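Phospholyase (Arthrobacter aurescens, PDB 5G4I) uses pyridoxal 5'-phosphate as cofactor to act as a phospholyase, although it belongs to the class III aminotransferase family. Local coordinates at residues P382-K388 with R403-N409. Residues are numbered along the deposited sequence.
Sequences PAPALTK and RVGPHDN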
ATOM      1  N   PRO A 382     -28.652  -9.163 -22.819  1.00 25.53           N
ATOM      2  CA  PRO A 382     -27.441  -9.701 -22.154  1.00 22.97           C
ATOM      3  C   PRO A 382     -27.623 -11.097 -21.683  1.00 24.07           C
ATOM      4  O   PRO A 382     -28.710 -11.451 -21.153  1.00 24.31           O
ATOM      5  CB  PRO A 382     -27.233  -8.750 -20.976  1.00 25.06           C
ATOM      6  CG  PRO A 382     -27.733  -7.438 -21.541  1.00 29.00           C
ATOM      7  CD  PRO A 382     -28.948  -7.784 -22.376  1.00 29.15           C
ATOM      8  N   ALA A 383     -26.622 -11.953 -21.886  1.00 19.17           N
ATOM      9  CA  ALA A 383     -26.665 -13.332 -21.492  1.00 19.48           C
ATOM     10  C   ALA A 383     -25.551 -13.761 -20.525  1.00 19.78           C
ATOM     11  O   ALA A 383     -24.633 -14.482 -20.893  1.00 18.88           O
ATOM     12  CB  ALA A 383     -26.654 -14.182 -22.737  1.00 20.17           C
ATOM     13  N   PRO A 384     -25.690 -13.380 -19.248  1.00 19.52           N
ATOM     14  CA  PRO A 384     -24.695 -13.741 -18.256  1.00 18.72           C
ATOM     15  C   PRO A 384     -24.503 -15.216 -18.083  1.00 19.98           C
ATOM     16  O   PRO A 384     -23.383 -15.697 -17.905  1.00 19.52           O
ATOM     17  CB  PRO A 384     -25.145 -13.007 -16.989  1.00 22.25           C
ATOM     18  CG  PRO A 384     -26.602 -12.662 -17.219  1.00 21.15           C
ATOM     19  CD  PRO A 384     -26.698 -12.420 -18.691  1.00 23.14           C
ATOM     20  N   ALA A 385     -25.597 -16.013 -18.110  1.00 18.40           N
ATOM     21  CA  ALA A 385     -25.374 -17.431 -17.905  1.00 18.45           C
ATOM     22  C   ALA A 385     -24.557 -18.109 -19.064  1.00 16.24           C
ATOM     23  O   ALA A 385     -23.778 -18.994 -18.799  1.00 18.65           O
ATOM     24  CB  ALA A 385     -26.742 -18.205 -17.762  1.00 20.13           C
ATOM     25  N   LEU A 386     -24.794 -17.653 -20.316  1.00 18.86           N
ATOM     26  CA  LEU A 386     -24.040 -18.156 -21.480  1.00 17.96           C
ATOM     27  C   LEU A 386     -22.526 -17.695 -21.355  1.00 15.56           C
ATOM     28  O   LEU A 386     -21.592 -18.451 -21.695  1.00 16.05           O
ATOM     29  CB  LEU A 386     -24.585 -17.665 -22.803  1.00 19.43           C
ATOM     30  CG  LEU A 386     -26.039 -18.100 -23.220  1.00 20.05           C
ATOM     31  CD1 LEU A 386     -26.454 -17.687 -24.578  1.00 22.64           C
ATOM     32  CD2 LEU A 386     -26.160 -19.594 -23.022  1.00 22.54           C
ATOM     33  N   THR A 387     -22.352 -16.505 -20.821  1.00 15.33           N
ATOM     34  CA  THR A 387     -20.956 -15.988 -20.583  1.00 14.54           C
ATOM     35  C   THR A 387     -20.205 -16.886 -19.638  1.00 16.92           C
ATOM     36  O   THR A 387     -19.046 -17.226 -19.860  1.00 17.04           O
ATOM     37  CB  THR A 387     -21.006 -14.479 -20.068  1.00 14.82           C
ATOM     38  OG1 THR A 387     -21.834 -13.697 -20.896  1.00 16.65           O
ATOM     39  CG2 THR A 387     -19.616 -13.833 -20.095  1.00 16.53           C
ATOM     40  N   LYS A 388     -20.841 -17.326 -18.520  1.00 16.17           N
ATOM     41  CA  LYS A 388     -20.214 -18.219 -17.569  1.00 17.58           C
ATOM     42  C   LYS A 388     -19.844 -19.573 -18.190  1.00 16.71           C
ATOM     43  O   LYS A 388     -18.800 -20.178 -17.944  1.00 16.29           O
ATOM     44  CB  LYS A 388     -21.127 -18.378 -16.314  1.00 20.42           C
ATOM     45  CG  LYS A 388     -20.617 -19.346 -15.329  1.00 26.05           C
ATOM     46  CD  LYS A 388     -19.406 -18.900 -14.624  1.00 32.74           C
ATOM     47  CE  LYS A 388     -19.136 -19.798 -13.375  1.00 35.26           C
ATOM     48  NZ  LYS A 388     -17.745 -19.589 -12.991  1.00 37.88           N
ATOM     49  N   ARG A 403     -14.701 -12.125 -17.300  1.00 16.69           N
ATOM     50  CA  ARG A 403     -15.752 -11.195 -17.777  1.00 16.63           C
ATOM     51  C   ARG A 403     -15.855  -9.918 -16.967  1.00 15.44           C
ATOM     52  O   ARG A 403     -15.317  -9.872 -15.816  1.00 18.85           O
ATOM     53  CB  ARG A 403     -17.129 -11.870 -17.789  1.00 19.28           C
ATOM     54  CG  ARG A 403     -17.517 -12.431 -16.440  1.00 19.53           C
ATOM     55  CD  ARG A 403     -18.981 -12.941 -16.404  1.00 24.10           C
ATOM     56  NE  ARG A 403     -19.266 -13.753 -15.206  1.00 24.88           N
ATOM     57  CZ  ARG A 403     -20.439 -14.402 -15.017  1.00 29.42           C
ATOM     58  NH1 ARG A 403     -21.479 -14.283 -15.904  1.00 24.33           N
ATOM     59  NH2 ARG A 403     -20.589 -15.186 -13.950  1.00 29.62           N
ATOM     60  N   VAL A 404     -16.506  -8.926 -17.538  1.00 17.80           N
ATOM     61  CA  VAL A 404     -16.728  -7.630 -16.917  1.00 17.33           C
ATOM     62  C   VAL A 404     -18.114  -7.122 -17.266  1.00 18.21           C
ATOM     63  O   VAL A 404     -18.787  -7.642 -18.163  1.00 15.69           O
ATOM     64  CB  VAL A 404     -15.682  -6.526 -17.376  1.00 19.80           C
ATOM     65  CG1 VAL A 404     -14.387  -6.701 -16.690  1.00 22.23           C
ATOM     66  CG2 VAL A 404     -15.509  -6.384 -18.838  1.00 18.19           C
ATOM     67  N   GLY A 405     -18.485  -5.975 -16.680  1.00 18.16           N
ATOM     68  CA  GLY A 405     -19.653  -5.196 -17.037  1.00 17.91           C
ATOM     69  C   GLY A 405     -20.829  -5.320 -16.039  1.00 16.08           C
ATOM     70  O   GLY A 405     -20.943  -6.364 -15.377  1.00 18.66           O
ATOM     71  N   PRO A 406     -21.735  -4.323 -16.082  1.00 17.39           N
ATOM     72  CA  PRO A 406     -22.875  -4.320 -15.163  1.00 19.04           C
ATOM     73  C   PRO A 406     -23.894  -5.448 -15.397  1.00 20.98           C
ATOM     74  O   PRO A 406     -24.621  -5.860 -14.433  1.00 22.28           O
ATOM     75  CB  PRO A 406     -23.483  -2.963 -15.415  1.00 19.91           C
ATOM     76  CG  PRO A 406     -23.060  -2.543 -16.753  1.00 21.35           C
ATOM     77  CD  PRO A 406     -21.676  -3.105 -16.880  1.00 17.86           C
ATOM     78  N   HIS A 407     -23.907  -6.030 -16.587  1.00 17.62           N
ATOM     79  CA  HIS A 407     -24.752  -7.192 -16.845  1.00 20.66           C
ATOM     80  C   HIS A 407     -23.979  -8.495 -16.890  1.00 20.37           C
ATOM     81  O   HIS A 407     -24.499  -9.546 -17.295  1.00 21.05           O
ATOM     82  CB  HIS A 407     -25.546  -6.975 -18.116  1.00 25.93           C
ATOM     83  CG  HIS A 407     -26.266  -5.656 -18.174  1.00 28.63           C
ATOM     84  ND1 HIS A 407     -27.292  -5.336 -17.301  1.00 37.55           N
ATOM     85  CD2 HIS A 407     -26.092  -4.572 -18.964  1.00 31.59           C
ATOM     86  CE1 HIS A 407     -27.715  -4.111 -17.563  1.00 37.03           C
ATOM     87  NE2 HIS A 407     -27.006  -3.629 -18.565  1.00 36.12           N
ATOM     88  N   ASP A 408     -22.685  -8.497 -16.495  1.00 18.59           N
ATOM     89  CA  ASP A 408     -21.896  -9.698 -16.340  1.00 19.27           C
ATOM     90  C   ASP A 408     -21.806 -10.536 -17.637  1.00 16.14           C
ATOM     91  O   ASP A 408     -21.716 -11.792 -17.585  1.00 18.78           O
ATOM     92  CB  ASP A 408     -22.457 -10.548 -15.169  1.00 24.38           C
ATOM     93  CG  ASP A 408     -21.461 -10.831 -14.122  1.00 34.97           C
ATOM     94  OD1 ASP A 408     -20.231 -10.538 -14.267  1.00 30.48           O
ATOM     95  OD2 ASP A 408     -21.922 -11.374 -13.121  1.00 46.84           O
ATOM     96  N   ASN A 409     -21.721  -9.842 -18.765  1.00 15.72           N
ATOM     97  CA  ASN A 409     -21.760 -10.494 -20.086  1.00 16.42           C
ATOM     98  C   ASN A 409     -20.715 -10.057 -21.098  1.00 16.32           C
ATOM     99  O   ASN A 409     -20.867 -10.333 -22.286  1.00 16.25           O
ATOM    100  CB  ASN A 409     -23.160 -10.337 -20.695  1.00 17.05           C
ATOM    101  CG  ASN A 409     -23.409  -8.943 -21.196  1.00 16.80           C
ATOM    102  OD1 ASN A 409     -23.180  -7.980 -20.443  1.00 22.08           O
ATOM    103  ND2 ASN A 409     -23.865  -8.776 -22.390  1.00 19.05           N
TER
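In fold-type I PLP enzymes such as the class III transaminases, the C-terminal part of the chain packs helices on a small sheet, and here the start of helix 384-396 meets the hairpin loop joining antiparallel strands 399-404 and 410-413. The case illustrates how a loop braced by its own side-chain hydrogen bond presents a surface to a neighbouring helix. A type I turn from G405 to D408 rounds the hairpin, and R403, with chi1 p and the rest of its chain extended, reaches back so that NH1 donates to D408 O at 3.0 Å. Its guanidinium has K388 CA over one face, while T387 CG2 lies 3.8 Å from R403 CD. At the helix start, T387 adopts the m rotamer, turning OG1 back to A383 O (2.9 Å), the carbonyl of the N-cap residue. N409, chi1 p, anchors ND2 on I373 O of strand 368-373, and P382 CB rests 3.7 Å from that same ND2. On the outer side, P384 CB touches H407 O at 3.5 Å.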